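PDB 4Z48: uncharacterized protein TP-0789 domain-containing protein from Desulfovibrio piger ATCC 29098, which is of unknown function but has the fold of the LolA/LolB family, consistent with a role in lipoprotein sorting or in carrying a lipid-like ligand. Local coordinates for residues Ile201-Thr206 with Asn227-Asp231; Arg116-Ser120 with Ser219-Ile223; Asp23-Asp27 with Tyr50-Phe54. Where two conformers were deposited one is given. Residues are numbered along the deposited sequence.

How the contacts relate
All three contacts reach one antiparallel sheet. Contacts 1 and 2 share strand 219-230 at residues 227-231 and 219-223, with centres 24 Å apart; contact 3 joins the loop entering strand 27-38 to the end of strand 41-54. Contact 2 is buried, and there a carboxylate takes two hydroxyl hydrogen bonds. Contact 1 lies at the surface and rests mainly on a tyrosine ring, while contact 3, partly buried, centres on Gln26 O, which accepts from a backbone amide and weakly from a histidine ring. Contacts 1 and 3, with centres 11 Å apart, touch: Asp231 OD1 lies 2.7 Å from Gln26 N. Contacts 2 and 3 lie on opposite sides of the chain's centre.

Contact 1: Ile201-Thr206 with Asn227-Asp231; sequences IDGIWT and NLRYD
A two-residue beta-hairpin turn, joining strands 189-201 and 204-214, packs here against the end of strand 219-230 in the curved antiparallel sheet of a LolA-like fold. Ile201 to Ile204 form a type I' turn: Asp202 (phi/psi 47/43°) and Gly203 (78/9°) occupy its corners, and two backbone hydrogen bonds close it, Ile201 N donating to Ile204 O and Ile204 N to Ile201 O, both 3.0 Å. The short strand segments 204-206 and 228-230 run roughly antiparallel, their directions 147° apart, but approach only to 10.2 Å, too far for direct backbone pairing, so side chains fill the gap. CA atoms are nearest at Ile201-Arg229 (7.0 Å) and Asp202-Tyr230 (6.5 Å).

Tyr230 makes the largest single contribution, 112 of the 333 Å² buried on the two sides together. Its chi1 and chi2 are both -71°. Ile204, m at chi1 and t at chi2, places CD1 over the ring face, 3.8 Å from the centroid and 12° off the normal, a CH-pi contact; Ile201 O lies at the ring edge, 3.4 Å from Tyr230 CD2. Ile201 (chi1 m) directs CG2 to 4.1 Å from Leu228 CD2, and Thr206 CG2 sits 3.8 Å from Leu228 CD1, with Leu228 in t,t. Asp202, chi1 -54°, lets OD2 accept from Tyr230 N at 2.9 Å and 164°, tying turn to strand. Water 1 lies 3.2 Å from Asp202 OD1 and 3.1 Å from Leu228 O. Thr206, chi1 -51°, donates from OG1 to Ile204 O at 2.8 Å, and the same OG1 lies 2.7 Å from Tyr230 OH.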
loop_
_atom_site.group_PDB
_atom_site.type_symbol
_atom_site.label_atom_id
_atom_site.label_comp_id
_atom_site.label_asym_id
_atom_site.label_seq_id
_atom_site.Cartn_x
_atom_site.Cartn_y
_atom_site.Cartn_z
ATOM N N ILE A 201 15.057 -1.689 8.967
ATOM C CA ILE A 201 14.486 -1.991 10.280
ATOM C C ILE A 201 14.510 -3.483 10.494
ATOM O O ILE A 201 13.939 -4.212 9.706
ATOM C CB ILE A 201 13.059 -1.408 10.441
ATOM C CG1 ILE A 201 13.060 0.140 10.390
ATOM C CG2 ILE A 201 12.407 -1.919 11.733
ATOM C CD1 ILE A 201 11.893 0.693 9.619
ATOM N N ASP A 202 15.168 -3.937 11.576
ATOM C CA ASP A 202 15.347 -5.369 11.894
ATOM C C ASP A 202 15.823 -6.156 10.659
ATOM O O ASP A 202 15.329 -7.253 10.384
ATOM C CB ASP A 202 14.048 -5.977 12.495
ATOM C CG ASP A 202 13.511 -5.224 13.703
ATOM O OD1 ASP A 202 14.325 -4.766 14.532
ATOM O OD2 ASP A 202 12.269 -5.077 13.811
ATOM N N GLY A 203 16.781 -5.568 9.930
ATOM C CA GLY A 203 17.396 -6.160 8.746
ATOM C C GLY A 203 16.597 -6.089 7.459
ATOM O O GLY A 203 16.989 -6.718 6.480
ATOM N N ILE A 204 15.464 -5.333 7.440
ATOM C CA ILE A 204 14.581 -5.230 6.271
ATOM C C ILE A 204 14.424 -3.761 5.845
ATOM O O ILE A 204 13.823 -2.950 6.572
ATOM C CB ILE A 204 13.163 -5.857 6.566
ATOM C CG1 ILE A 204 13.248 -7.330 7.090
ATOM C CG2 ILE A 204 12.224 -5.737 5.330
ATOM C CD1 ILE A 204 11.858 -7.966 7.584
ATOM N N TRP A 205 14.883 -3.454 4.630
ATOM C CA TRP A 205 14.734 -2.126 4.041
ATOM C C TRP A 205 13.224 -1.859 3.878
ATOM O O TRP A 205 12.518 -2.677 3.280
ATOM C CB TRP A 205 15.501 -2.052 2.712
ATOM C CG TRP A 205 16.954 -1.733 2.909
ATOM C CD1 TRP A 205 18.010 -2.578 2.742
ATOM C CD2 TRP A 205 17.503 -0.487 3.368
ATOM N NE1 TRP A 205 19.181 -1.940 3.070
ATOM C CE2 TRP A 205 18.902 -0.647 3.432
ATOM C CE3 TRP A 205 16.947 0.765 3.689
ATOM C CZ2 TRP A 205 19.760 0.398 3.804
ATOM C CZ3 TRP A 205 17.789 1.790 4.090
ATOM C CH2 TRP A 205 19.178 1.597 4.168
ATOM N N THR A 206 12.728 -0.798 4.567
ATOM C CA THR A 206 11.306 -0.460 4.649
ATOM C C THR A 206 11.073 1.005 4.298
ATOM O O THR A 206 11.840 1.868 4.737
ATOM C CB THR A 206 10.832 -0.737 6.106
ATOM O OG1 THR A 206 11.211 -2.052 6.500
ATOM C CG2 THR A 206 9.297 -0.567 6.298
ATOM N N ASN A 227 8.320 3.914 15.000
ATOM C CA ASN A 227 8.252 2.805 15.955
ATOM C C ASN A 227 7.889 1.485 15.236
ATOM O O ASN A 227 7.166 0.637 15.791
ATOM C CB ASN A 227 7.301 3.118 17.097
ATOM C CG ASN A 227 7.771 4.322 17.888
ATOM O OD1 ASN A 227 8.881 4.357 18.394
ATOM N ND2 ASN A 227 6.979 5.359 17.927
ATOM N N LEU A 228 8.420 1.315 13.994
ATOM C CA LEU A 228 8.128 0.101 13.235
ATOM C C LEU A 228 9.004 -1.044 13.737
ATOM O O LEU A 228 10.197 -0.883 14.016
ATOM C CB LEU A 228 8.266 0.278 11.705
ATOM C CG LEU A 228 7.607 -0.817 10.813
ATOM C CD1 LEU A 228 7.223 -0.264 9.476
ATOM C CD2 LEU A 228 8.521 -2.011 10.590
ATOM N N ARG A 229 8.374 -2.199 13.909
ATOM C CA ARG A 229 9.037 -3.421 14.391
ATOM C C ARG A 229 8.569 -4.633 13.595
ATOM O O ARG A 229 7.419 -4.668 13.174
ATOM C CB ARG A 229 8.724 -3.641 15.876
ATOM C CG ARG A 229 9.438 -2.697 16.832
ATOM C CD ARG A 229 9.865 -3.421 18.097
ATOM N NE ARG A 229 8.725 -3.871 18.901
ATOM C CZ ARG A 229 8.774 -4.875 19.771
ATOM N NH1 ARG A 229 9.898 -5.559 19.942
ATOM N NH2 ARG A 229 7.693 -5.218 20.460
ATOM N N TYR A 230 9.446 -5.624 13.384
ATOM C CA TYR A 230 9.061 -6.875 12.712
ATOM C C TYR A 230 9.095 -8.058 13.673
ATOM O O TYR A 230 9.860 -8.034 14.637
ATOM C CB TYR A 230 9.977 -7.183 11.538
ATOM C CG TYR A 230 9.787 -6.253 10.367
ATOM C CD1 TYR A 230 8.647 -6.322 9.580
ATOM C CD2 TYR A 230 10.773 -5.329 10.013
ATOM C CE1 TYR A 230 8.476 -5.490 8.480
ATOM C CE2 TYR A 230 10.603 -4.477 8.922
ATOM C CZ TYR A 230 9.441 -4.552 8.171
ATOM O OH TYR A 230 9.215 -3.735 7.100
ATOM N N ASP A 231 8.315 -9.118 13.371
ATOM C CA ASP A 231 8.281 -10.380 14.125
ATOM C C ASP A 231 8.200 -10.163 15.651
ATOM O O ASP A 231 9.029 -10.672 16.411
ATOM C CB ASP A 231 9.483 -11.250 13.745
ATOM C CG ASP A 231 9.463 -11.645 12.277
ATOM O OD1 ASP A 231 8.446 -11.433 11.637
ATOM O OD2 ASP A 231 10.474 -12.181 11.788
HETATM O O HOH W 1 12.510 -2.340 15.572
#

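Contact 2: Arg116-Ser120 with Ser219-Ile223; sequences RSDLS and SFTVI
A buried carboxylate site joins the loop between strands 101-104 and 133-143 to strand 219-230. Residues 116-120 are irregular; Ser117 (chi1 p) forms an ST turn, its OG accepting from Leu119 N at 3.1 Å while also bonding to Phe114 O. The nearest CA atoms are those of Asp118 and Thr221, 5.6 Å apart. Asp118 (phi/psi -84/0°, chi1 -69°, chi2 -77°) points toward the extended strand. Ser219, Thr221 and Ile223, at alternate positions, all point toward 116-120; the first two meet Asp118 and Ile223 meets Leu119. Ser219 OG (chi1 p) donates to Asp118 OD1 at 2.6 Å, and Thr221 OG1 (chi1 m) donates to Asp118 OD2, also at 2.6 Å. Asp118 OD1 has a further partner in a salt bridge with Arg214 NE. Leu119 (chi1 m, chi2 p) brings CD1 to 3.7 Å from Ile223 CD1 and 4.1 Å from Thr221 CG2. An irregular segment laid against one face of the curved antiparallel sheet in this way is consistent with the LolA-like fold.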
loop_
_atom_site.group_PDB
_atom_site.type_symbol
_atom_site.label_atom_id
_atom_site.label_comp_id
_atom_site.label_asym_id
_atom_site.label_seq_id
_atom_site.Cartn_x
_atom_site.Cartn_y
_atom_site.Cartn_z
ATOM N N ARG A 116 -10.431 10.192 3.559
ATOM C CA ARG A 116 -10.390 11.477 2.864
ATOM C C ARG A 116 -8.968 11.821 2.383
ATOM O O ARG A 116 -8.726 12.966 1.979
ATOM C CB ARG A 116 -10.970 12.612 3.725
ATOM C CG ARG A 116 -12.419 12.300 4.123
ATOM C CD ARG A 116 -12.955 13.254 5.155
ATOM N NE ARG A 116 -13.069 14.610 4.649
ATOM C CZ ARG A 116 -13.567 15.612 5.368
ATOM N NH1 ARG A 116 -13.991 15.401 6.610
ATOM N NH2 ARG A 116 -13.654 16.827 4.852
ATOM N N SER A 117 -8.037 10.834 2.415
ATOM C CA SER A 117 -6.657 11.010 1.955
ATOM C C SER A 117 -6.536 10.819 0.440
ATOM O O SER A 117 -7.519 10.523 -0.256
ATOM C CB SER A 117 -5.695 10.060 2.673
ATOM O OG SER A 117 -5.771 8.748 2.133
ATOM N N ASP A 118 -5.291 10.973 -0.059
ATOM C CA ASP A 118 -4.964 10.777 -1.471
ATOM C C ASP A 118 -4.717 9.309 -1.774
ATOM O O ASP A 118 -4.565 8.945 -2.935
ATOM C CB ASP A 118 -3.806 11.669 -1.871
ATOM C CG ASP A 118 -4.294 13.108 -1.858
ATOM O OD1 ASP A 118 -4.980 13.488 -2.787
ATOM O OD2 ASP A 118 -4.119 13.798 -0.817
ATOM N N LEU A 119 -4.827 8.453 -0.757
ATOM C CA LEU A 119 -4.782 6.993 -0.941
ATOM C C LEU A 119 -6.211 6.481 -1.163
ATOM O O LEU A 119 -7.133 7.007 -0.525
ATOM C CB LEU A 119 -4.218 6.340 0.335
ATOM C CG LEU A 119 -2.723 6.347 0.607
ATOM C CD1 LEU A 119 -2.209 7.748 0.933
ATOM C CD2 LEU A 119 -2.438 5.516 1.839
ATOM N N SER A 120 -6.403 5.463 -2.023
ATOM C CA SER A 120 -7.681 4.796 -2.213
ATOM C C SER A 120 -7.729 3.587 -1.304
ATOM O O SER A 120 -6.680 3.172 -0.830
ATOM C CB SER A 120 -7.845 4.368 -3.665
ATOM O OG SER A 120 -7.975 5.481 -4.533
ATOM N N SER A 219 -4.711 18.026 -4.253
ATOM C CA SER A 219 -4.412 17.608 -2.893
ATOM C C SER A 219 -3.172 16.733 -2.821
ATOM O O SER A 219 -2.830 16.044 -3.800
ATOM C CB SER A 219 -5.591 16.855 -2.291
ATOM O OG SER A 219 -6.056 15.817 -3.134
ATOM N N PHE A 220 -2.542 16.708 -1.639
ATOM C CA PHE A 220 -1.421 15.800 -1.397
ATOM C C PHE A 220 -1.477 15.289 0.049
ATOM O O PHE A 220 -1.927 16.006 0.951
ATOM C CB PHE A 220 -0.068 16.446 -1.713
ATOM C CG PHE A 220 0.303 17.627 -0.850
ATOM C CD1 PHE A 220 -0.114 18.910 -1.186
ATOM C CD2 PHE A 220 1.110 17.464 0.270
ATOM C CE1 PHE A 220 0.244 20.012 -0.398
ATOM C CE2 PHE A 220 1.473 18.563 1.060
ATOM C CZ PHE A 220 1.043 19.835 0.723
ATOM N N THR A 221 -1.051 14.032 0.246
ATOM C CA THR A 221 -1.017 13.387 1.556
ATOM C C THR A 221 0.423 13.050 1.919
ATOM O O THR A 221 1.138 12.478 1.097
ATOM C CB THR A 221 -1.958 12.142 1.552
ATOM O OG1 THR A 221 -3.310 12.594 1.318
ATOM C CG2 THR A 221 -1.915 11.366 2.860
ATOM N N VAL A 222 0.843 13.362 3.153
ATOM C CA VAL A 222 2.190 12.978 3.603
ATOM C C VAL A 222 2.022 12.008 4.780
ATOM O O VAL A 222 1.345 12.338 5.734
ATOM C CB VAL A 222 3.080 14.197 3.946
ATOM C CG1 VAL A 222 4.462 13.758 4.441
ATOM C CG2 VAL A 222 3.216 15.134 2.745
ATOM N N ILE A 223 2.634 10.816 4.706
ATOM C CA ILE A 223 2.527 9.853 5.805
ATOM C C ILE A 223 3.914 9.574 6.376
ATOM O O ILE A 223 4.828 9.191 5.626
ATOM C CB ILE A 223 1.848 8.509 5.368
ATOM C CG1 ILE A 223 0.548 8.734 4.546
ATOM C CG2 ILE A 223 1.570 7.648 6.626
ATOM C CD1 ILE A 223 0.136 7.473 3.787
#

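Contact 3: Asp23-Asp27 with Tyr50-Phe54; sequences DTSQD and YSKHF
Strands 27-38 and 41-54 are neighbours in the antiparallel sheet of what is, by family, probably a LolA-like fold, and here the loop leading into the first meets the end of the second. Asp27 opposes Lys52 as a non-hydrogen-bonded antiparallel pair, CA atoms 4.1 Å apart and both side chains on the same face; Gln26 and His53 are next in register, Gln26 CA lying 5.3 Å from His53 CA. Residues 50-54 are extended, whereas Gln26 (phi/psi -103/-28°) bends the loop just before the strand.

The carbonyl of Gln26 is the busiest acceptor: His53 N donates to Gln26 O at 2.9 Å and 171°, and His53 ND1 adds a weak bond to the same O at 3.4 Å and 152°. Lys52 CA-H also approaches Gln26 O, with a CA-O distance of 3.4 Å. With chi1 -77° and chi2 79°, the His53 ring lies with Gln26 O at its edge. Asp23 (chi1 t, chi2 14°) makes an Asx turn, OD1 accepting from Ser25 N at 3.2 Å and from Ser25 OG (chi1 p) at 2.7 Å.

Gln26 N and Asp27 N both donate to Asp231 OD1. Asp27 OD1 accepts from Val232 N and OD2 from the backbone N of Gly233 and Leu234, while Lys52 NZ bonds to Leu234 O and forms a salt bridge with Asp236. Between themselves the two side chains meet through carbon, Asp27 CB to Lys52 CG at 4.0 Å. Gln26 O thus links the loop to strand 41-54, while residues 231-236 satisfy the loop amides and both charged ends.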
loop_
_atom_site.group_PDB
_atom_site.type_symbol
_atom_site.label_atom_id
_atom_site.label_comp_id
_atom_site.label_asym_id
_atom_site.label_seq_id
_atom_site.Cartn_x
_atom_site.Cartn_y
_atom_site.Cartn_z
ATOM N N ASP A 23 10.568 -8.290 1.891
ATOM C CA ASP A 23 9.883 -8.473 3.172
ATOM C C ASP A 23 9.931 -9.951 3.625
ATOM O O ASP A 23 9.080 -10.751 3.238
ATOM C CB ASP A 23 8.433 -7.950 3.108
ATOM C CG ASP A 23 7.698 -8.027 4.446
ATOM O OD1 ASP A 23 8.369 -8.230 5.481
ATOM O OD2 ASP A 23 6.433 -7.907 4.449
ATOM N N THR A 24 10.913 -10.283 4.495
ATOM C CA THR A 24 11.145 -11.649 4.984
ATOM C C THR A 24 10.413 -11.890 6.333
ATOM O O THR A 24 10.529 -12.962 6.932
ATOM C CB THR A 24 12.659 -11.872 5.102
ATOM O OG1 THR A 24 13.220 -10.855 5.942
ATOM C CG2 THR A 24 13.367 -11.861 3.737
ATOM N N SER A 25 9.681 -10.889 6.802
ATOM C CA SER A 25 8.973 -10.924 8.089
ATOM C C SER A 25 7.734 -11.798 8.090
ATOM O O SER A 25 7.150 -12.019 7.035
ATOM C CB SER A 25 8.569 -9.519 8.517
ATOM O OG SER A 25 7.415 -9.042 7.850
ATOM N N GLN A 26 7.283 -12.212 9.299
ATOM C CA GLN A 26 6.040 -12.964 9.504
ATOM C C GLN A 26 4.962 -12.037 10.053
ATOM O O GLN A 26 3.781 -12.282 9.832
ATOM C CB GLN A 26 6.247 -14.177 10.426
ATOM C CG GLN A 26 6.752 -15.434 9.669
ATOM C CD GLN A 26 5.846 -15.874 8.523
ATOM O OE1 GLN A 26 6.180 -15.739 7.335
ATOM N NE2 GLN A 26 4.668 -16.389 8.849
ATOM N N ASP A 27 5.360 -10.975 10.771
ATOM C CA ASP A 27 4.407 -9.988 11.276
ATOM C C ASP A 27 5.121 -8.651 11.477
ATOM O O ASP A 27 6.353 -8.592 11.421
ATOM C CB ASP A 27 3.720 -10.482 12.568
ATOM C CG ASP A 27 4.531 -10.430 13.844
ATOM O OD1 ASP A 27 5.180 -9.397 14.095
ATOM O OD2 ASP A 27 4.409 -11.363 14.652
ATOM N N TYR A 50 -1.232 -3.254 12.377
ATOM C CA TYR A 50 -0.801 -4.612 12.767
ATOM C C TYR A 50 -0.878 -5.494 11.523
ATOM O O TYR A 50 -1.857 -5.394 10.795
ATOM C CB TYR A 50 -1.717 -5.172 13.880
ATOM C CG TYR A 50 -1.812 -4.298 15.105
ATOM C CD1 TYR A 50 -2.732 -3.251 15.172
ATOM C CD2 TYR A 50 -1.005 -4.530 16.215
ATOM C CE1 TYR A 50 -2.806 -2.426 16.290
ATOM C CE2 TYR A 50 -1.115 -3.748 17.365
ATOM C CZ TYR A 50 -2.018 -2.697 17.399
ATOM O OH TYR A 50 -2.116 -1.910 18.527
ATOM N N SER A 51 0.157 -6.306 11.229
ATOM C CA SER A 51 0.097 -7.180 10.048
ATOM C C SER A 51 0.676 -8.517 10.381
ATOM O O SER A 51 1.558 -8.586 11.232
ATOM C CB SER A 51 0.839 -6.580 8.851
ATOM O OG SER A 51 0.595 -5.191 8.723
ATOM N N LYS A 52 0.181 -9.578 9.741
ATOM C CA LYS A 52 0.669 -10.918 9.962
ATOM C C LYS A 52 0.380 -11.769 8.737
ATOM O O LYS A 52 -0.697 -11.651 8.148
ATOM C CB LYS A 52 0.041 -11.524 11.234
ATOM C CG LYS A 52 0.652 -12.858 11.658
ATOM C CD LYS A 52 -0.012 -13.402 12.904
ATOM C CE LYS A 52 0.582 -14.732 13.259
ATOM N NZ LYS A 52 0.062 -15.227 14.558
ATOM N N HIS A 53 1.365 -12.602 8.339
ATOM C CA HIS A 53 1.243 -13.519 7.209
ATOM C C HIS A 53 0.391 -14.701 7.597
ATOM O O HIS A 53 0.345 -15.087 8.777
ATOM C CB HIS A 53 2.630 -13.953 6.691
ATOM C CG HIS A 53 3.267 -12.881 5.869
ATOM N ND1 HIS A 53 3.883 -11.796 6.454
ATOM C CD2 HIS A 53 3.216 -12.677 4.532
ATOM C CE1 HIS A 53 4.269 -11.014 5.458
ATOM N NE2 HIS A 53 3.862 -11.484 4.287
ATOM N N PHE A 54 -0.395 -15.183 6.622
ATOM C CA PHE A 54 -1.348 -16.293 6.747
ATOM C C PHE A 54 -1.333 -17.134 5.473
ATOM O O PHE A 54 -0.766 -16.712 4.470
ATOM C CB PHE A 54 -2.782 -15.755 7.006
ATOM C CG PHE A 54 -3.076 -15.312 8.423
ATOM C CD1 PHE A 54 -2.806 -14.010 8.832
ATOM C CD2 PHE A 54 -3.658 -16.184 9.336
ATOM C CE1 PHE A 54 -3.097 -13.592 10.134
ATOM C CE2 PHE A 54 -3.943 -15.768 10.641
ATOM C CZ PHE A 54 -3.671 -14.471 11.026
#